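Local coordinates for ebony (Drosophila melanogaster, PDB 6DYM), which forms the C-terminal, atypical condensation domain of a nonribosomal peptide synthetase and probably makes the amide bond joining beta-alanine to biogenic amines, at residues 16-21 with 46-51; 61-66 with 73-78; 80-85 with 107-112; 116-121 with 155-160. All coordinates share one frame; numbering follows the deposited sequence.

Contact 1 of 4, residues 16-21 with 46-51; sequences EVIDII and DILNDI
Leu48 reaches across between two helices and lays its CD1 branch against Ile21, while Ile18 passes it in the opposite sense. The leucine methyl meets Ile21 at the branch point itself, CD1 of Leu48 standing 3.7 Å from CB of Ile21, with CG1 and CG2 of that isoleucine almost as near. Ile18 touches with its longer branch: its CG1 lies anti to the carbonyl carbon (chi1 -80°) and comes to 4.1 Å from Leu48 CD1. Val17 CG1 adds a looser touch to the same methyl. Beyond CG1, the terminal CD1 of Ile18 turns to the amide of Asn49, and the two side chains cross at about a right angle, with Ile18 CD1 3.3 Å from Asn49 OD1. That oxygen is already engaged, since it accepts a hydrogen bond from Arg14. The segments run roughly antiparallel, at 148°, with axes 10.4 Å apart, and they belong to helices 14-25 and 41-58, which pack together beside strand 71-80; Val17 and Leu48 also touch that strand. No hydrogen bond links the two segments, so their fit rests on branched aliphatic groups meeting a single leucine methyl, with the amide of Asn49 at the border, its oxygen taken up by Arg14.

Contact 2 of 4, residues 61-66 with 73-78; sequences SFVVYD and IGTALN
Phe62 O is gripped by two donors from the partner strand, the backbone N of Ala76 at 3.0 Å and the hydroxyl OG1 of Thr75 at 2.9 Å, which arrive from opposite faces of the carbonyl plane. The hydroxyl can do so because OG1 of Thr75 lies anti to its own backbone N (chi1 -170°). At one end of the pairing Ser61 OG accepts the N-H of Asn78 at 2.9 Å in a nearly straight bond (171°), and a water joins this OG to Asn78 O. An alanine at Ser61 would probably leave Asn78 N without its acceptor and the water without one of its two protein partners. Toward the other end, Val64 N donates to Gly74 O and Ile73 N to Val64 O, so that Ile73 and Gly74 together face Val64. Outside the backbone bonds, Ala76 CB sits over one face of the Phe62 ring, 3.8 Å from its centroid in a CH-pi contact, while CG2 of Val64 meets the ring edge in plane. Helix 133-153 covers this side through Val147 and Met143. Val63 CG1 touches Thr75 OG1 on the other face of the sheet. Antiparallel pairing of strands 62-66 and 71-80 makes this a beta hairpin, and the pair Ile73 and Gly74 facing the single Val64 is a classic beta bulge.

Contact 3 of 4, residues 80-85 with 107-112; sequences DARNEP and IRDNYL
Arg82 sends an extended side chain to helix 93-111 and divides its terminal nitrogens between two acceptors there. NH1 donates to the backbone oxygen of Arg108 at 2.8 Å, approaching from above the carbonyl plane, and it also bonds to Pro113 O just past the segment. NH2 makes a salt bridge with Asp109, lying 2.9 Å from OD1, which it meets on the anti side and in the plane of its own guanidinium. Arg108 competes for the same carboxylate: it grips Asp109 side-on, NE to OD1 at 2.7 Å and NH2 to OD2 at 2.9 Å. The two arginine donors reach OD1 from opposite faces of the carboxylate plane, and the guanidinium groups stand 89° apart, with Arg82 NH2 4.3 Å from Arg108 NE. Sharing one carboxylate probably offsets the repulsion of these like charges. Such a salt-bridge network ties the loop after strand 71-80 to the helix that the same loop leads into. A leucine in place of Arg82 would probably leave Arg108 O without this donor and Asp109 with one arginine fewer to balance its charge. Beside the charged groups, Ala81 CB touches Arg108 CD at 4.3 Å. The loop is shaped by a type I turn from Asp80 to Asn83 and by an Asx turn in which Asp80 OD1 accepts from Arg82 N at 2.9 Å. On the helix side, NH2 of Arg108 has a second carboxylate partner in Glu101, and Lys114 donates to Asp109 O.

Contact 4 of 4, residues 116-121 with 155-160; sequences LNQILH and QFAGIF
Phe156 stands with its ring between Asn117 and Leu120, one on either face. Over one face Leu120 CB makes a CH-pi contact 4.1 Å from the ring centroid; the CG of Leu120 lies anti to the backbone N (chi1 -175°), and its CD1 reaches the ring tip, CZ. On the opposite face, Asn117 CG lies anti to its backbone N (chi1 -162°), carrying the amide to the ring, where it stacks nearly parallel; its ND2 donates to Lys154 O. Further on, Ile119 and Phe160 lie side by side and point the same way, with Ile119 CG2 3.4 Å from Phe160 CB. His121 presents its ring edge to the backbone, CD2 standing 3.2 Å from Phe160 O, while its ND1 faces Glu84 OE2 at a separation too short for an ordinary hydrogen bond, a pairing best taken as probable. Gln118 O accepts from Ala157 N at 2.8 Å and more distantly from Gly158 N, then Leu120 N meets Gly158 O at 3.0 Å and Phe160 N meets Leu120 O at 2.8 Å. A water donates to both Gln118 OE1 and Gln155 O. Strands 119-127 and 158-163 are the parallel strands of a beta-alpha-beta unit; the short runs 119-121 and 158-160 diverge by 38°, consistent with the splayed central pair of a GNAT-type acyltransferase fold. Stacked amide and CH-pi contact thus hold the ring from both faces, just ahead of the first beta bridge, Ile119 with Gly158.

The four contacts follow one another along the chain: contacts 2 and 4 lie within one mixed seven-stranded sheet, whose strand order fits a GNAT-like fold, and contacts 1 and 3 pack against it. Contact 1 lies against contact 2, their centres 12 Å apart: Leu48 CD2 packs 3.7 Å from Leu77 CD1, and Ile20 lies over the bulge. Contact 2 reaches contact 4 through neighbouring strands 71-80 and 119-127, where Asn78 CB is 3.6 Å from His121 O. Contacts 3 and 4 are the nearest pair, with centres about 9 Å apart, joined by Asp80 to Asn117 and by Leu112 on Phe160. A bound calcium ion lies about 10 Å from the Ile73 side chain of contact 2.

Contact 1 of 4, residues 16-21 with 46-51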
loop_
_atom_site.group_PDB
_atom_site.type_symbol
_atom_site.label_atom_id
_atom_site.label_comp_id
_atom_site.label_asym_id
_atom_site.label_seq_id
_atom_site.Cartn_x
_atom_site.Cartn_y
_atom_site.Cartn_z
ATOM N N GLU A 16 -11.553 -9.761 -8.090
ATOM C CA GLU A 16 -10.913 -8.771 -8.947
ATOM C C GLU A 16 -9.810 -8.032 -8.197
ATOM O O GLU A 16 -8.724 -7.807 -8.741
ATOM C CB GLU A 16 -11.960 -7.794 -9.490
ATOM C CG GLU A 16 -12.925 -8.421 -10.494
ATOM C CD GLU A 16 -14.207 -7.620 -10.670
ATOM O OE1 GLU A 16 -15.122 -7.753 -9.825
ATOM O OE2 GLU A 16 -14.303 -6.862 -11.658
ATOM N N VAL A 17 -10.062 -7.670 -6.936
ATOM C CA VAL A 17 -9.047 -6.984 -6.140
ATOM C C VAL A 17 -7.871 -7.911 -5.854
ATOM O O VAL A 17 -6.707 -7.499 -5.925
ATOM C CB VAL A 17 -9.672 -6.436 -4.843
ATOM C CG1 VAL A 17 -8.593 -6.124 -3.805
ATOM C CG2 VAL A 17 -10.513 -5.209 -5.141
ATOM N N ILE A 18 -8.152 -9.176 -5.540
ATOM C CA ILE A 18 -7.079 -10.132 -5.273
ATOM C C ILE A 18 -6.198 -10.293 -6.504
ATOM O O ILE A 18 -4.964 -10.274 -6.416
ATOM C CB ILE A 18 -7.663 -11.480 -4.816
ATOM C CG1 ILE A 18 -8.031 -11.423 -3.333
ATOM C CG2 ILE A 18 -6.676 -12.611 -5.085
ATOM C CD1 ILE A 18 -8.862 -12.607 -2.864
ATOM N N ASP A 19 -6.824 -10.445 -7.674
ATOM C CA ASP A 19 -6.065 -10.586 -8.912
ATOM C C ASP A 19 -5.141 -9.396 -9.138
ATOM O O ASP A 19 -3.979 -9.569 -9.524
ATOM C CB ASP A 19 -7.020 -10.749 -10.094
ATOM C CG ASP A 19 -7.809 -12.041 -10.029
ATOM O OD1 ASP A 19 -7.366 -12.963 -9.309
ATOM O OD2 ASP A 19 -8.868 -12.132 -10.691
ATOM N N ILE A 20 -5.637 -8.181 -8.904
ATOM C CA ILE A 20 -4.812 -6.996 -9.116
ATOM C C ILE A 20 -3.648 -6.965 -8.132
ATOM O O ILE A 20 -2.503 -6.701 -8.515
ATOM C CB ILE A 20 -5.671 -5.721 -9.030
ATOM C CG1 ILE A 20 -6.493 -5.562 -10.310
ATOM C CG2 ILE A 20 -4.793 -4.485 -8.803
ATOM C CD1 ILE A 20 -7.250 -4.265 -10.395
ATOM N N ILE A 21 -3.917 -7.247 -6.854
ATOM C CA ILE A 21 -2.866 -7.171 -5.842
ATOM C C ILE A 21 -1.828 -8.266 -6.056
ATOM O O ILE A 21 -0.619 -8.015 -5.976
ATOM C CB ILE A 21 -3.478 -7.236 -4.431
ATOM C CG1 ILE A 21 -4.262 -5.955 -4.123
ATOM C CG2 ILE A 21 -2.396 -7.474 -3.389
ATOM C CD1 ILE A 21 -3.416 -4.691 -4.152
ATOM N N ASP A 46 -4.205 -14.811 0.878
ATOM C CA ASP A 46 -4.627 -15.240 2.207
ATOM C C ASP A 46 -4.828 -14.046 3.131
ATOM O O ASP A 46 -5.804 -13.995 3.890
ATOM C CB ASP A 46 -3.602 -16.205 2.809
ATOM C CG ASP A 46 -3.678 -17.601 2.204
ATOM O OD1 ASP A 46 -4.544 -17.841 1.333
ATOM O OD2 ASP A 46 -2.861 -18.461 2.595
ATOM N N ILE A 47 -3.911 -13.075 3.080
ATOM C CA ILE A 47 -4.041 -11.879 3.910
ATOM C C ILE A 47 -5.286 -11.092 3.512
ATOM O O ILE A 47 -6.061 -10.645 4.367
ATOM C CB ILE A 47 -2.771 -11.013 3.808
ATOM C CG1 ILE A 47 -1.614 -11.661 4.576
ATOM C CG2 ILE A 47 -3.035 -9.609 4.325
ATOM C CD1 ILE A 47 -0.238 -11.183 4.134
ATOM N N LEU A 48 -5.499 -10.918 2.204
ATOM C CA LEU A 48 -6.638 -10.132 1.739
ATOM C C LEU A 48 -7.960 -10.806 2.085
ATOM O O LEU A 48 -8.916 -10.135 2.494
ATOM C CB LEU A 48 -6.535 -9.904 0.232
ATOM C CG LEU A 48 -5.644 -8.735 -0.191
ATOM C CD1 LEU A 48 -5.597 -8.604 -1.706
ATOM C CD2 LEU A 48 -6.115 -7.439 0.454
ATOM N N ASN A 49 -8.038 -12.129 1.919
ATOM C CA ASN A 49 -9.259 -12.840 2.283
ATOM C C ASN A 49 -9.537 -12.726 3.777
ATOM O O ASN A 49 -10.695 -12.612 4.195
ATOM C CB ASN A 49 -9.156 -14.307 1.862
ATOM C CG ASN A 49 -9.380 -14.505 0.371
ATOM O OD1 ASN A 49 -10.273 -13.900 -0.223
ATOM N ND2 ASN A 49 -8.572 -15.366 -0.238
ATOM N N ASP A 50 -8.483 -12.729 4.596
ATOM C CA ASP A 50 -8.665 -12.637 6.040
ATOM C C ASP A 50 -9.235 -11.288 6.464
ATOM O O ASP A 50 -9.946 -11.210 7.473
ATOM C CB ASP A 50 -7.338 -12.890 6.753
ATOM C CG ASP A 50 -7.065 -14.365 6.967
ATOM O OD1 ASP A 50 -7.924 -15.187 6.581
ATOM O OD2 ASP A 50 -5.995 -14.698 7.520
ATOM N N ILE A 51 -8.934 -10.219 5.725
ATOM C CA ILE A 51 -9.364 -8.875 6.096
ATOM C C ILE A 51 -10.500 -8.362 5.232
ATOM O O ILE A 51 -10.961 -7.232 5.448
ATOM C CB ILE A 51 -8.185 -7.881 6.061
ATOM C CG1 ILE A 51 -7.693 -7.685 4.623
ATOM C CG2 ILE A 51 -7.056 -8.365 6.941
ATOM C CD1 ILE A 51 -6.697 -6.545 4.458
#

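Contact 2 of 4, residues 61-66 with 73-78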
loop_
_atom_site.group_PDB
_atom_site.type_symbol
_atom_site.label_atom_id
_atom_site.label_comp_id
_atom_site.label_asym_id
_atom_site.label_seq_id
_atom_site.Cartn_x
_atom_site.Cartn_y
_atom_site.Cartn_z
ATOM N N SER A 61 -11.728 2.285 1.278
ATOM C CA SER A 61 -11.028 1.788 0.107
ATOM C C SER A 61 -11.922 1.909 -1.119
ATOM O O SER A 61 -13.135 2.108 -1.011
ATOM C CB SER A 61 -10.595 0.334 0.315
ATOM O OG SER A 61 -9.921 0.184 1.555
ATOM N N PHE A 62 -11.311 1.792 -2.297
ATOM C CA PHE A 62 -12.067 1.927 -3.535
ATOM C C PHE A 62 -11.375 1.164 -4.653
ATOM O O PHE A 62 -10.211 0.770 -4.541
ATOM C CB PHE A 62 -12.267 3.403 -3.925
ATOM C CG PHE A 62 -10.984 4.179 -4.132
ATOM C CD1 PHE A 62 -10.319 4.142 -5.350
ATOM C CD2 PHE A 62 -10.468 4.975 -3.121
ATOM C CE1 PHE A 62 -9.154 4.860 -5.545
ATOM C CE2 PHE A 62 -9.307 5.699 -3.310
ATOM C CZ PHE A 62 -8.648 5.644 -4.527
ATOM N N VAL A 63 -12.123 0.943 -5.731
ATOM C CA VAL A 63 -11.590 0.407 -6.973
ATOM C C VAL A 63 -11.716 1.483 -8.047
ATOM O O VAL A 63 -12.522 2.413 -7.946
ATOM C CB VAL A 63 -12.309 -0.890 -7.411
ATOM C CG1 VAL A 63 -11.998 -2.030 -6.456
ATOM C CG2 VAL A 63 -13.817 -0.663 -7.491
ATOM N N VAL A 64 -10.904 1.355 -9.091
ATOM C CA VAL A 64 -10.931 2.282 -10.216
ATOM C C VAL A 64 -11.423 1.524 -11.438
ATOM O O VAL A 64 -10.830 0.510 -11.829
ATOM C CB VAL A 64 -9.556 2.913 -10.477
ATOM C CG1 VAL A 64 -9.609 3.790 -11.726
ATOM C CG2 VAL A 64 -9.120 3.725 -9.277
ATOM N N TYR A 65 -12.497 2.021 -12.041
ATOM C CA TYR A 65 -13.053 1.459 -13.261
ATOM C C TYR A 65 -12.529 2.219 -14.473
ATOM O O TYR A 65 -12.429 3.449 -14.451
ATOM C CB TYR A 65 -14.585 1.524 -13.239
ATOM C CG TYR A 65 -15.253 0.398 -12.470
ATOM C CD1 TYR A 65 -15.583 -0.800 -13.097
ATOM C CD2 TYR A 65 -15.562 0.539 -11.122
ATOM C CE1 TYR A 65 -16.195 -1.830 -12.398
ATOM C CE2 TYR A 65 -16.173 -0.486 -10.415
ATOM C CZ TYR A 65 -16.487 -1.667 -11.058
ATOM O OH TYR A 65 -17.095 -2.689 -10.363
ATOM N N ASP A 66 -12.179 1.481 -15.523
ATOM C CA ASP A 66 -12.082 2.049 -16.866
ATOM C C ASP A 66 -13.517 2.211 -17.350
ATOM O O ASP A 66 -14.184 1.229 -17.675
ATOM C CB ASP A 66 -11.266 1.141 -17.783
ATOM C CG ASP A 66 -11.079 1.714 -19.197
ATOM O OD1 ASP A 66 -11.836 2.616 -19.619
ATOM O OD2 ASP A 66 -10.166 1.237 -19.901
ATOM N N ILE A 73 -9.371 -1.567 -13.130
ATOM C CA ILE A 73 -7.973 -1.471 -13.536
ATOM C C ILE A 73 -7.053 -1.081 -12.394
ATOM O O ILE A 73 -5.833 -1.044 -12.588
ATOM C CB ILE A 73 -7.783 -0.494 -14.716
ATOM C CG1 ILE A 73 -8.205 0.920 -14.317
ATOM C CG2 ILE A 73 -8.558 -0.961 -15.943
ATOM C CD1 ILE A 73 -7.717 1.988 -15.275
ATOM N N GLY A 74 -7.586 -0.779 -11.216
ATOM C CA GLY A 74 -6.736 -0.409 -10.095
ATOM C C GLY A 74 -7.515 -0.432 -8.801
ATOM O O GLY A 74 -8.749 -0.476 -8.793
ATOM N N THR A 75 -6.777 -0.401 -7.691
ATOM C CA THR A 75 -7.446 -0.395 -6.400
ATOM C C THR A 75 -6.548 0.253 -5.352
ATOM O O THR A 75 -5.320 0.146 -5.407
ATOM C CB THR A 75 -7.858 -1.812 -5.962
ATOM O OG1 THR A 75 -8.716 -1.721 -4.818
ATOM C CG2 THR A 75 -6.638 -2.667 -5.605
ATOM N N ALA A 76 -7.188 0.933 -4.405
ATOM C CA ALA A 76 -6.509 1.584 -3.289
ATOM C C ALA A 76 -7.159 1.097 -2.001
ATOM O O ALA A 76 -8.337 1.378 -1.754
ATOM C CB ALA A 76 -6.592 3.105 -3.401
ATOM N N LEU A 77 -6.399 0.367 -1.190
ATOM C CA LEU A 77 -6.888 -0.191 0.066
ATOM C C LEU A 77 -6.355 0.650 1.221
ATOM O O LEU A 77 -5.140 0.835 1.348
ATOM C CB LEU A 77 -6.456 -1.652 0.212
ATOM C CG LEU A 77 -6.730 -2.531 -1.012
ATOM C CD1 LEU A 77 -6.404 -3.987 -0.717
ATOM C CD2 LEU A 77 -8.179 -2.382 -1.465
ATOM N N ASN A 78 -7.262 1.163 2.050
ATOM C CA ASN A 78 -6.922 2.092 3.114
ATOM C C ASN A 78 -7.578 1.665 4.414
ATOM O O ASN A 78 -8.670 1.089 4.418
ATOM C CB ASN A 78 -7.367 3.511 2.774
ATOM C CG ASN A 78 -6.868 3.957 1.430
ATOM O OD1 ASN A 78 -5.667 3.950 1.185
ATOM N ND2 ASN A 78 -7.785 4.331 0.539
HETATM O O HOH W 1 -11.396 0.250 3.820
#

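Contact 3 of 4, residues 80-85 with 107-112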
loop_
_atom_site.group_PDB
_atom_site.type_symbol
_atom_site.label_atom_id
_atom_site.label_comp_id
_atom_site.label_asym_id
_atom_site.label_seq_id
_atom_site.Cartn_x
_atom_site.Cartn_y
_atom_site.Cartn_z
ATOM N N ASP A 80 -7.906 3.279 8.710
ATOM C CA ASP A 80 -7.478 4.134 9.805
ATOM C C ASP A 80 -6.249 3.505 10.449
ATOM O O ASP A 80 -6.308 2.369 10.927
ATOM C CB ASP A 80 -8.614 4.288 10.817
ATOM C CG ASP A 80 -8.294 5.278 11.933
ATOM O OD1 ASP A 80 -7.106 5.476 12.266
ATOM O OD2 ASP A 80 -9.246 5.860 12.489
ATOM N N ALA A 81 -5.130 4.235 10.441
ATOM C CA ALA A 81 -3.883 3.670 10.948
ATOM C C ALA A 81 -4.016 3.190 12.389
ATOM O O ALA A 81 -3.303 2.270 12.803
ATOM C CB ALA A 81 -2.757 4.696 10.837
ATOM N N ARG A 82 -4.920 3.789 13.163
ATOM C CA ARG A 82 -5.125 3.422 14.558
ATOM C C ARG A 82 -6.335 2.508 14.756
ATOM O O ARG A 82 -6.842 2.393 15.878
ATOM C CB ARG A 82 -5.259 4.686 15.408
ATOM C CG ARG A 82 -4.085 5.656 15.255
ATOM C CD ARG A 82 -4.042 6.652 16.404
ATOM N NE ARG A 82 -3.003 7.671 16.246
ATOM C CZ ARG A 82 -1.705 7.451 16.438
ATOM N NH1 ARG A 82 -0.829 8.438 16.293
ATOM N NH2 ARG A 82 -1.281 6.242 16.777
ATOM N N ASN A 83 -6.800 1.851 13.695
ATOM C CA ASN A 83 -7.993 1.009 13.763
ATOM C C ASN A 83 -7.921 -0.068 12.681
ATOM O O ASN A 83 -8.875 -0.304 11.940
ATOM C CB ASN A 83 -9.262 1.853 13.627
ATOM C CG ASN A 83 -10.511 1.105 14.061
ATOM O OD1 ASN A 83 -10.458 0.258 14.947
ATOM N ND2 ASN A 83 -11.639 1.415 13.430
ATOM N N GLU A 84 -6.773 -0.733 12.578
ATOM C CA GLU A 84 -6.429 -1.754 11.598
ATOM C C GLU A 84 -6.654 -3.148 12.164
ATOM O O GLU A 84 -6.341 -3.402 13.332
ATOM C CB GLU A 84 -4.967 -1.620 11.168
ATOM C CG GLU A 84 -4.779 -0.641 10.036
ATOM C CD GLU A 84 -3.389 -0.667 9.427
ATOM O OE1 GLU A 84 -2.562 -1.515 9.818
ATOM O OE2 GLU A 84 -3.124 0.177 8.547
ATOM N N PRO A 85 -7.194 -4.059 11.355
ATOM C CA PRO A 85 -7.444 -5.420 11.843
ATOM C C PRO A 85 -6.150 -6.119 12.228
ATOM O O PRO A 85 -5.075 -5.823 11.700
ATOM C CB PRO A 85 -8.122 -6.110 10.651
ATOM C CG PRO A 85 -7.769 -5.268 9.460
ATOM C CD PRO A 85 -7.680 -3.867 9.979
ATOM N N ILE A 107 7.324 6.590 14.355
ATOM C CA ILE A 107 6.868 7.872 13.831
ATOM C C ILE A 107 5.374 8.052 14.080
ATOM O O ILE A 107 4.934 9.089 14.592
ATOM C CB ILE A 107 7.208 7.978 12.334
ATOM C CG1 ILE A 107 8.728 7.986 12.137
ATOM C CG2 ILE A 107 6.536 9.192 11.732
ATOM C CD1 ILE A 107 9.170 7.868 10.689
ATOM N N ARG A 108 4.578 7.042 13.722
ATOM C CA ARG A 108 3.126 7.122 13.863
ATOM C C ARG A 108 2.711 7.433 15.298
ATOM O O ARG A 108 1.836 8.276 15.536
ATOM C CB ARG A 108 2.490 5.808 13.408
ATOM C CG ARG A 108 1.003 5.691 13.719
ATOM C CD ARG A 108 0.533 4.248 13.598
ATOM N NE ARG A 108 1.126 3.405 14.632
ATOM C CZ ARG A 108 1.806 2.289 14.395
ATOM N NH1 ARG A 108 1.989 1.871 13.149
ATOM N NH2 ARG A 108 2.306 1.590 15.406
ATOM N N ASP A 109 3.312 6.752 16.269
ATOM C CA ASP A 109 2.811 6.826 17.634
ATOM C C ASP A 109 3.425 7.953 18.452
ATOM O O ASP A 109 2.945 8.219 19.560
ATOM C CB ASP A 109 3.021 5.480 18.336
ATOM C CG ASP A 109 2.207 4.372 17.689
ATOM O OD1 ASP A 109 1.228 4.710 16.995
ATOM O OD2 ASP A 109 2.536 3.181 17.865
ATOM N N ASN A 110 4.439 8.646 17.930
ATOM C CA ASN A 110 5.084 9.710 18.681
ATOM C C ASN A 110 5.069 11.069 18.002
ATOM O O ASN A 110 5.281 12.074 18.690
ATOM C CB ASN A 110 6.541 9.337 18.991
ATOM C CG ASN A 110 6.638 8.111 19.862
ATOM O OD1 ASN A 110 6.394 8.176 21.068
ATOM N ND2 ASN A 110 6.980 6.980 19.259
ATOM N N TYR A 111 4.827 11.140 16.692
ATOM C CA TYR A 111 4.849 12.410 15.979
ATOM C C TYR A 111 3.557 12.749 15.253
ATOM O O TYR A 111 3.350 13.922 14.928
ATOM C CB TYR A 111 5.997 12.432 14.958
ATOM C CG TYR A 111 7.357 12.599 15.592
ATOM C CD1 TYR A 111 8.244 11.533 15.673
ATOM C CD2 TYR A 111 7.748 13.824 16.129
ATOM C CE1 TYR A 111 9.494 11.684 16.263
ATOM C CE2 TYR A 111 8.990 13.983 16.719
ATOM C CZ TYR A 111 9.860 12.912 16.780
ATOM O OH TYR A 111 11.096 13.072 17.361
ATOM N N LEU A 112 2.693 11.782 14.995
ATOM C CA LEU A 112 1.466 12.029 14.254
ATOM C C LEU A 112 0.283 12.184 15.204
ATOM O O LEU A 112 0.345 11.759 16.363
ATOM C CB LEU A 112 1.217 10.882 13.265
ATOM C CG LEU A 112 2.304 10.732 12.197
ATOM C CD1 LEU A 112 1.913 9.674 11.171
ATOM C CD2 LEU A 112 2.584 12.066 11.519
#

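Contact 4 of 4, residues 116-121 with 155-160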
loop_
_atom_site.group_PDB
_atom_site.type_symbol
_atom_site.label_atom_id
_atom_site.label_comp_id
_atom_site.label_asym_id
_atom_site.label_seq_id
_atom_site.Cartn_x
_atom_site.Cartn_y
_atom_site.Cartn_z
ATOM N N LEU A 116 -8.611 8.320 16.936
ATOM C CA LEU A 116 -9.187 7.702 15.756
ATOM C C LEU A 116 -9.557 8.774 14.734
ATOM O O LEU A 116 -9.699 9.956 15.058
ATOM C CB LEU A 116 -10.418 6.871 16.131
ATOM C CG LEU A 116 -10.224 5.413 16.576
ATOM C CD1 LEU A 116 -8.984 5.228 17.447
ATOM C CD2 LEU A 116 -11.461 4.907 17.309
ATOM N N ASN A 117 -9.696 8.343 13.481
ATOM C CA ASN A 117 -10.120 9.212 12.386
ATOM C C ASN A 117 -9.127 10.349 12.155
ATOM O O ASN A 117 -9.504 11.444 11.730
ATOM C CB ASN A 117 -11.527 9.767 12.638
ATOM C CG ASN A 117 -12.176 10.309 11.382
ATOM O OD1 ASN A 117 -13.101 9.700 10.854
ATOM N ND2 ASN A 117 -11.688 11.444 10.892
ATOM N N GLN A 118 -7.851 10.103 12.440
ATOM C CA GLN A 118 -6.795 11.085 12.239
ATOM C C GLN A 118 -5.844 10.696 11.118
ATOM O O GLN A 118 -5.547 11.510 10.242
ATOM C CB GLN A 118 -5.998 11.280 13.539
ATOM C CG GLN A 118 -6.809 11.839 14.701
ATOM C CD GLN A 118 -7.003 13.338 14.613
ATOM O OE1 GLN A 118 -6.624 13.969 13.625
ATOM N NE2 GLN A 118 -7.597 13.919 15.650
ATOM N N ILE A 119 -5.360 9.463 11.125
ATOM C CA ILE A 119 -4.333 9.011 10.198
ATOM C C ILE A 119 -4.972 8.031 9.225
ATOM O O ILE A 119 -5.359 6.920 9.612
ATOM C CB ILE A 119 -3.156 8.368 10.939
ATOM C CG1 ILE A 119 -2.676 9.277 12.075
ATOM C CG2 ILE A 119 -2.033 8.077 9.983
ATOM C CD1 ILE A 119 -1.576 8.658 12.905
ATOM N N LEU A 120 -5.077 8.432 7.959
ATOM C CA LEU A 120 -5.506 7.532 6.898
ATOM C C LEU A 120 -4.287 6.791 6.362
ATOM O O LEU A 120 -3.390 7.403 5.770
ATOM C CB LEU A 120 -6.212 8.295 5.778
ATOM C CG LEU A 120 -6.777 7.367 4.705
ATOM C CD1 LEU A 120 -7.887 6.492 5.291
ATOM C CD2 LEU A 120 -7.277 8.153 3.499
ATOM N N HIS A 121 -4.258 5.479 6.562
ATOM C CA HIS A 121 -3.127 4.646 6.169
ATOM C C HIS A 121 -3.400 4.084 4.781
ATOM O O HIS A 121 -4.288 3.245 4.609
ATOM C CB HIS A 121 -2.896 3.522 7.176
ATOM C CG HIS A 121 -1.684 2.692 6.882
ATOM N ND1 HIS A 121 -1.537 1.398 7.338
ATOM C CD2 HIS A 121 -0.564 2.969 6.172
ATOM C CE1 HIS A 121 -0.376 0.917 6.926
ATOM N NE2 HIS A 121 0.234 1.850 6.217
ATOM N N GLN A 155 -12.772 13.410 6.804
ATOM C CA GLN A 155 -12.319 14.248 7.921
ATOM C C GLN A 155 -11.075 13.682 8.607
ATOM O O GLN A 155 -10.916 13.805 9.821
ATOM C CB GLN A 155 -13.435 14.473 8.948
ATOM C CG GLN A 155 -14.709 15.087 8.379
ATOM C CD GLN A 155 -15.698 15.482 9.464
ATOM O OE1 GLN A 155 -15.331 15.626 10.631
ATOM N NE2 GLN A 155 -16.957 15.666 9.082
ATOM N N PHE A 156 -10.181 13.071 7.835
ATOM C CA PHE A 156 -8.899 12.673 8.391
ATOM C C PHE A 156 -7.945 13.863 8.403
ATOM O O PHE A 156 -8.128 14.846 7.681
ATOM C CB PHE A 156 -8.297 11.512 7.600
ATOM C CG PHE A 156 -8.894 10.174 7.942
ATOM C CD1 PHE A 156 -10.119 9.791 7.416
ATOM C CD2 PHE A 156 -8.232 9.304 8.796
ATOM C CE1 PHE A 156 -10.673 8.559 7.731
ATOM C CE2 PHE A 156 -8.784 8.069 9.115
ATOM C CZ PHE A 156 -10.007 7.698 8.580
ATOM N N ALA A 157 -6.920 13.772 9.254
ATOM C CA ALA A 157 -5.933 14.843 9.331
ATOM C C ALA A 157 -4.860 14.710 8.259
ATOM O O ALA A 157 -4.337 15.725 7.781
ATOM C CB ALA A 157 -5.286 14.870 10.718
ATOM N N GLY A 158 -4.515 13.488 7.873
ATOM C CA GLY A 158 -3.525 13.326 6.823
ATOM C C GLY A 158 -3.458 11.895 6.342
ATOM O O GLY A 158 -4.145 11.006 6.853
ATOM N N ILE A 159 -2.599 11.690 5.344
ATOM C CA ILE A 159 -2.393 10.393 4.710
ATOM C C ILE A 159 -0.981 9.912 5.019
ATOM O O ILE A 159 -0.011 10.670 4.894
ATOM C CB ILE A 159 -2.627 10.475 3.189
ATOM C CG1 ILE A 159 -4.067 10.906 2.901
ATOM C CG2 ILE A 159 -2.319 9.141 2.530
ATOM C CD1 ILE A 159 -4.315 11.267 1.470
ATOM N N PHE A 160 -0.867 8.636 5.376
ATOM C CA PHE A 160 0.353 8.036 5.902
ATOM C C PHE A 160 0.645 6.765 5.118
ATOM O O PHE A 160 -0.248 5.928 4.950
ATOM C CB PHE A 160 0.153 7.735 7.391
ATOM C CG PHE A 160 1.373 7.253 8.111
ATOM C CD1 PHE A 160 2.516 8.028 8.172
ATOM C CD2 PHE A 160 1.352 6.038 8.787
ATOM C CE1 PHE A 160 3.631 7.587 8.871
ATOM C CE2 PHE A 160 2.460 5.593 9.483
ATOM C CZ PHE A 160 3.603 6.371 9.522
HETATM O O HOH W 2 -9.000 15.002 11.761
#